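Long-range contacts in salt-tolerant glutaminase (Micrococcus luteus, PDB 3IF5), which probably catalyses the hydrolysis of L-glutamine to L-glutamate and ammonium: residues 37-42 with 277-282; 28-33 with 157-162. All coordinates share one frame; numbering follows the deposited sequence.

Contact 1: residues 37-42 with 277-282; sequences DRFGIA and VFSPRL
Gly40 and Phe278 form an antiparallel hydrogen-bonded pair in the five-stranded sheet of the glutaminase domain, whose family belongs to the beta-lactamase clan. Strand 40-44 here runs beside strand 273-278. Two backbone bonds close the pair. Gly40 N gives to Phe278 O at 2.9 Å, and Phe278 N gives to Gly40 O at 2.8 Å. The next pair, Ile41 with Val277, is non-hydrogen-bonded.

The apolar contacts involve Phe39, Ile41 and Val277. Phe39 CE1 lies 3.8 Å from Val277 CG1, and these two side chains run side by side in the same direction. Ile41 CG1 reaches the same methyl. Leu12 and Leu16 of helix 4-16 and Ala294 of helix 289-302 add to this packing. Phe39 has CG anti to the backbone N (chi1 -178°), which carries the ring toward the Phe278 carbonyl; with chi2 at 32° an edge faces the oxygen. Phe39 CD1 is 3.1 Å from Phe278 O, near the ring plane.

Arg38 meets Phe278 and Pro280. Its NE is hydrogen-bonded to Asp35 O, just before the segment, which helps to fix the guanidinium. The Phe278 ring turns its edge to the flat guanidinium, with the two planes 87° apart. Pro280 CG sits 3.5 Å from Arg38 NH2. Phe278 CZ stands over the centre of the guanidinium, 3.6 Å from Arg38 CZ.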
loop_
_atom_site.group_PDB
_atom_site.type_symbol
_atom_site.label_atom_id
_atom_site.label_comp_id
_atom_site.label_asym_id
_atom_site.label_seq_id
_atom_site.Cartn_x
_atom_site.Cartn_y
_atom_site.Cartn_z
ATOM N N ASP A 37 -17.300 -21.799 19.258
ATOM C CA ASP A 37 -17.395 -20.701 20.207
ATOM C C ASP A 37 -16.051 -20.175 20.702
ATOM O O ASP A 37 -15.815 -20.090 21.907
ATOM C CB ASP A 37 -18.246 -21.117 21.401
ATOM C CG ASP A 37 -18.845 -19.931 22.114
ATOM O OD1 ASP A 37 -19.240 -20.081 23.291
ATOM O OD2 ASP A 37 -18.927 -18.853 21.487
ATOM N N ARG A 38 -15.180 -19.824 19.762
ATOM C CA ARG A 38 -13.855 -19.291 20.069
ATOM C C ARG A 38 -13.599 -18.067 19.186
ATOM O O ARG A 38 -13.949 -18.059 18.003
ATOM C CB ARG A 38 -12.785 -20.359 19.822
ATOM C CG ARG A 38 -12.799 -21.509 20.836
ATOM C CD ARG A 38 -11.834 -22.604 20.417
ATOM N NE ARG A 38 -12.191 -23.156 19.109
ATOM C CZ ARG A 38 -11.398 -23.937 18.381
ATOM N NH1 ARG A 38 -10.194 -24.265 18.835
ATOM N NH2 ARG A 38 -11.805 -24.386 17.201
ATOM N N PHE A 39 -13.000 -17.024 19.757
ATOM C CA PHE A 39 -12.744 -15.812 18.988
ATOM C C PHE A 39 -11.655 -14.938 19.611
ATOM O O PHE A 39 -11.838 -14.387 20.694
ATOM C CB PHE A 39 -14.057 -15.032 18.840
ATOM C CG PHE A 39 -13.945 -13.770 18.024
ATOM C CD1 PHE A 39 -13.039 -13.680 16.969
ATOM C CD2 PHE A 39 -14.780 -12.688 18.282
ATOM C CE1 PHE A 39 -12.969 -12.525 16.183
ATOM C CE2 PHE A 39 -14.718 -11.536 17.504
ATOM C CZ PHE A 39 -13.806 -11.458 16.448
ATOM N N GLY A 40 -10.525 -14.818 18.917
ATOM C CA GLY A 40 -9.423 -14.011 19.415
ATOM C C GLY A 40 -8.822 -13.041 18.406
ATOM O O GLY A 40 -8.907 -13.251 17.194
ATOM N N ILE A 41 -8.214 -11.970 18.916
ATOM C CA ILE A 41 -7.586 -10.948 18.080
ATOM C C ILE A 41 -6.262 -10.539 18.701
ATOM O O ILE A 41 -6.130 -10.503 19.919
ATOM C CB ILE A 41 -8.437 -9.670 17.985
ATOM C CG1 ILE A 41 -9.865 -10.001 17.571
ATOM C CG2 ILE A 41 -7.822 -8.726 16.959
ATOM C CD1 ILE A 41 -10.742 -8.761 17.331
ATOM N N ALA A 42 -5.286 -10.211 17.866
ATOM C CA ALA A 42 -3.985 -9.793 18.364
ATOM C C ALA A 42 -3.332 -8.834 17.387
ATOM O O ALA A 42 -3.355 -9.065 16.174
ATOM C CB ALA A 42 -3.085 -11.011 18.587
ATOM N N VAL A 277 -6.093 -12.946 13.733
ATOM C CA VAL A 277 -7.483 -13.100 14.163
ATOM C C VAL A 277 -7.842 -14.560 14.064
ATOM O O VAL A 277 -7.389 -15.256 13.162
ATOM C CB VAL A 277 -8.478 -12.334 13.277
ATOM C CG1 VAL A 277 -9.817 -12.226 13.997
ATOM C CG2 VAL A 277 -7.937 -10.967 12.927
ATOM N N PHE A 278 -8.669 -15.023 14.991
ATOM C CA PHE A 278 -9.079 -16.416 14.996
ATOM C C PHE A 278 -10.558 -16.543 15.299
ATOM O O PHE A 278 -11.063 -15.948 16.251
ATOM C CB PHE A 278 -8.259 -17.200 16.021
ATOM C CG PHE A 278 -8.745 -18.608 16.245
ATOM C CD1 PHE A 278 -8.865 -19.496 15.180
ATOM C CD2 PHE A 278 -9.083 -19.045 17.522
ATOM C CE1 PHE A 278 -9.311 -20.803 15.387
ATOM C CE2 PHE A 278 -9.533 -20.342 17.744
ATOM C CZ PHE A 278 -9.648 -21.230 16.677
ATOM N N SER A 279 -11.249 -17.318 14.471
ATOM C CA SER A 279 -12.673 -17.555 14.625
ATOM C C SER A 279 -13.045 -18.589 13.575
ATOM O O SER A 279 -13.170 -18.261 12.393
ATOM C CB SER A 279 -13.462 -16.263 14.406
ATOM O OG SER A 279 -14.845 -16.470 14.645
ATOM N N PRO A 280 -13.223 -19.853 14.000
ATOM C CA PRO A 280 -13.570 -21.057 13.232
ATOM C C PRO A 280 -14.592 -21.013 12.092
ATOM O O PRO A 280 -14.362 -21.616 11.045
ATOM C CB PRO A 280 -13.989 -22.046 14.324
ATOM C CG PRO A 280 -13.086 -21.675 15.448
ATOM C CD PRO A 280 -13.174 -20.165 15.443
ATOM N N ARG A 281 -15.714 -20.328 12.277
ATOM C CA ARG A 281 -16.745 -20.297 11.238
ATOM C C ARG A 281 -16.424 -19.457 10.013
ATOM O O ARG A 281 -16.011 -18.293 10.119
ATOM C CB ARG A 281 -18.092 -19.891 11.843
ATOM C CG ARG A 281 -18.692 -21.015 12.668
ATOM C CD ARG A 281 -20.069 -20.696 13.218
ATOM N NE ARG A 281 -20.650 -21.898 13.810
ATOM C CZ ARG A 281 -21.769 -21.928 14.527
ATOM N NH1 ARG A 281 -22.454 -20.816 14.754
ATOM N NH2 ARG A 281 -22.199 -23.081 15.015
ATOM N N LEU A 282 -16.634 -20.062 8.844
ATOM C CA LEU A 282 -16.343 -19.426 7.564
ATOM C C LEU A 282 -17.564 -18.877 6.840
ATOM O O LEU A 282 -18.659 -19.436 6.947
ATOM C CB LEU A 282 -15.642 -20.434 6.649
ATOM C CG LEU A 282 -14.488 -21.235 7.252
ATOM C CD1 LEU A 282 -13.973 -22.233 6.208
ATOM C CD2 LEU A 282 -13.377 -20.297 7.721
#

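Contact 2: residues 28-33 with 157-162; sequences IPVLAE and YESEMA
The short helix 29-32 packs against helix 154-161 next to the L-glutamate site of the glutaminase domain. Glu160, a residue of that site, lies on the second helix. Ile28 is at the N-cap position of helix 29-32, and Ser159 is its main neighbour across the contact. The CA atoms of Ile28 and Ser159 are 6.3 Å apart.

Ile28 makes the nearest approach with its CG2 methyl. This methyl lies 3.4 Å from Ser159 O and 4.0 Å from Ser159 CB, so it meets both the backbone and the side chain of one residue. At chi1 43° the longer branch, CG1, sits between the backbone N and the carbonyl carbon of Ile28, and the CG2 methyl is the branch that reaches Ser159. Val163, in the loop after helix 154-161, also touches the Ile28 side chain.

Val30, near the start of the short helix, meets Ser159 as well. Val30 CG1 lies 4.2 Å from Ser159 CB, and the valine side chain also touches Glu155 and Thr156. Pro29 adds a looser contact, with CG 4.3 Å from Ser159 OG. That hydroxyl is hydrogen-bonded to Glu155 O within its own helix.

Glu160 meets the first segment through its backbone: Ile28 CG2 is 4.2 Å from Glu160 N. Its carboxylate has a partner just before helix 29-32, since Glu160 OE1 is hydrogen-bonded to Tyr27 OH. The two helices therefore meet through methyl groups and a proline ring around one serine. A polar tie beside them, Tyr27 OH to Glu160 OE1, probably helps to position the carboxylate of this L-glutamate-binding residue.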
loop_
_atom_site.group_PDB
_atom_site.type_symbol
_atom_site.label_atom_id
_atom_site.label_comp_id
_atom_site.label_asym_id
_atom_site.label_seq_id
_atom_site.Cartn_x
_atom_site.Cartn_y
_atom_site.Cartn_z
ATOM N N ILE A 28 -13.487 -32.051 6.515
ATOM C CA ILE A 28 -12.891 -33.017 7.443
ATOM C C ILE A 28 -13.492 -32.860 8.834
ATOM O O ILE A 28 -13.857 -31.757 9.244
ATOM C CB ILE A 28 -11.357 -32.887 7.558
ATOM C CG1 ILE A 28 -10.953 -31.416 7.631
ATOM C CG2 ILE A 28 -10.685 -33.617 6.409
ATOM C CD1 ILE A 28 -9.477 -31.213 7.898
ATOM N N PRO A 29 -13.596 -33.968 9.582
ATOM C CA PRO A 29 -14.166 -33.960 10.936
ATOM C C PRO A 29 -13.460 -33.045 11.936
ATOM O O PRO A 29 -14.104 -32.255 12.627
ATOM C CB PRO A 29 -14.097 -35.432 11.344
ATOM C CG PRO A 29 -12.863 -35.914 10.623
ATOM C CD PRO A 29 -13.038 -35.292 9.254
ATOM N N VAL A 30 -12.138 -33.148 12.009
ATOM C CA VAL A 30 -11.361 -32.339 12.936
ATOM C C VAL A 30 -11.675 -30.844 12.811
ATOM O O VAL A 30 -11.701 -30.124 13.808
ATOM C CB VAL A 30 -9.842 -32.584 12.732
ATOM C CG1 VAL A 30 -9.418 -32.125 11.350
ATOM C CG2 VAL A 30 -9.048 -31.882 13.820
ATOM N N LEU A 31 -11.924 -30.381 11.589
ATOM C CA LEU A 31 -12.254 -28.976 11.371
ATOM C C LEU A 31 -13.751 -28.733 11.511
ATOM O O LEU A 31 -14.179 -27.683 11.990
ATOM C CB LEU A 31 -11.804 -28.523 9.981
ATOM C CG LEU A 31 -10.312 -28.272 9.761
ATOM C CD1 LEU A 31 -10.077 -27.760 8.347
ATOM C CD2 LEU A 31 -9.819 -27.256 10.775
ATOM N N ALA A 32 -14.540 -29.713 11.088
ATOM C CA ALA A 32 -15.997 -29.619 11.145
ATOM C C ALA A 32 -16.544 -29.627 12.568
ATOM O O ALA A 32 -17.442 -28.854 12.901
ATOM C CB ALA A 32 -16.617 -30.763 10.338
ATOM N N GLU A 33 -16.001 -30.500 13.412
ATOM C CA GLU A 33 -16.455 -30.608 14.796
ATOM C C GLU A 33 -15.748 -29.661 15.763
ATOM O O GLU A 33 -16.043 -29.653 16.956
ATOM C CB GLU A 33 -16.284 -32.047 15.286
ATOM C CG GLU A 33 -17.069 -33.065 14.482
ATOM C CD GLU A 33 -16.889 -34.483 14.995
ATOM O OE1 GLU A 33 -17.505 -35.403 14.415
ATOM O OE2 GLU A 33 -16.137 -34.673 15.978
ATOM N N TYR A 157 -3.349 -33.479 9.657
ATOM C CA TYR A 157 -2.605 -33.956 8.503
ATOM C C TYR A 157 -3.246 -35.226 7.939
ATOM O O TYR A 157 -3.580 -35.294 6.753
ATOM C CB TYR A 157 -1.163 -34.254 8.914
ATOM C CG TYR A 157 -0.357 -34.938 7.838
ATOM C CD1 TYR A 157 0.188 -34.215 6.782
ATOM C CD2 TYR A 157 -0.157 -36.315 7.865
ATOM C CE1 TYR A 157 0.919 -34.852 5.774
ATOM C CE2 TYR A 157 0.565 -36.964 6.868
ATOM C CZ TYR A 157 1.101 -36.229 5.828
ATOM O OH TYR A 157 1.819 -36.876 4.851
ATOM N N GLU A 158 -3.420 -36.227 8.799
ATOM C CA GLU A 158 -4.001 -37.502 8.390
ATOM C C GLU A 158 -5.428 -37.386 7.888
ATOM O O GLU A 158 -5.798 -38.022 6.903
ATOM C CB GLU A 158 -3.932 -38.500 9.545
ATOM C CG GLU A 158 -2.506 -38.857 9.941
ATOM C CD GLU A 158 -1.693 -39.435 8.783
ATOM O OE1 GLU A 158 -1.611 -38.782 7.720
ATOM O OE2 GLU A 158 -1.129 -40.540 8.940
ATOM N N SER A 159 -6.235 -36.583 8.564
ATOM C CA SER A 159 -7.607 -36.400 8.139
ATOM C C SER A 159 -7.620 -35.779 6.750
ATOM O O SER A 159 -8.434 -36.150 5.901
ATOM C CB SER A 159 -8.352 -35.492 9.105
ATOM O OG SER A 159 -8.613 -36.168 10.317
ATOM N N GLU A 160 -6.708 -34.839 6.519
ATOM C CA GLU A 160 -6.635 -34.162 5.233
ATOM C C GLU A 160 -6.056 -35.040 4.124
ATOM O O GLU A 160 -6.503 -34.964 2.986
ATOM C CB GLU A 160 -5.820 -32.871 5.365
ATOM C CG GLU A 160 -5.416 -32.259 4.039
ATOM C CD GLU A 160 -6.068 -30.922 3.774
ATOM O OE1 GLU A 160 -5.860 -29.986 4.579
ATOM O OE2 GLU A 160 -6.782 -30.808 2.756
ATOM N N MET A 161 -5.066 -35.869 4.448
ATOM C CA MET A 161 -4.465 -36.728 3.432
ATOM C C MET A 161 -5.437 -37.787 2.931
ATOM O O MET A 161 -5.245 -38.345 1.851
ATOM C CB MET A 161 -3.200 -37.410 3.960
ATOM C CG MET A 161 -1.964 -36.512 4.016
ATOM S SD MET A 161 -1.447 -35.870 2.403
ATOM C CE MET A 161 -0.836 -37.326 1.666
ATOM N N ALA A 162 -6.476 -38.065 3.709
ATOM C CA ALA A 162 -7.468 -39.064 3.323
ATOM C C ALA A 162 -8.409 -38.513 2.247
ATOM O O ALA A 162 -9.040 -39.274 1.513
ATOM C CB ALA A 162 -8.266 -39.503 4.545
#

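Overall arrangement
Contacts 1 and 2 lie on the same side of the chain's centre, with their own centres about 19 Å apart. All four segments belong to the glutaminase domain. Along the chain the order is 28-33, 37-42, 157-162 and 277-282, so the two contacts interleave. Strand 40-44 is the next element after helix 29-32, joined to it by a short loop. One short piece of chain thus meets helix 154-161 and then enters the five-stranded sheet beside strand 273-278. Contact 2 contains a residue of the L-glutamate site, Glu160. Contact 1 is further off: the side chain of Pro280 lies about 10 Å from that of Val261, another residue of the site.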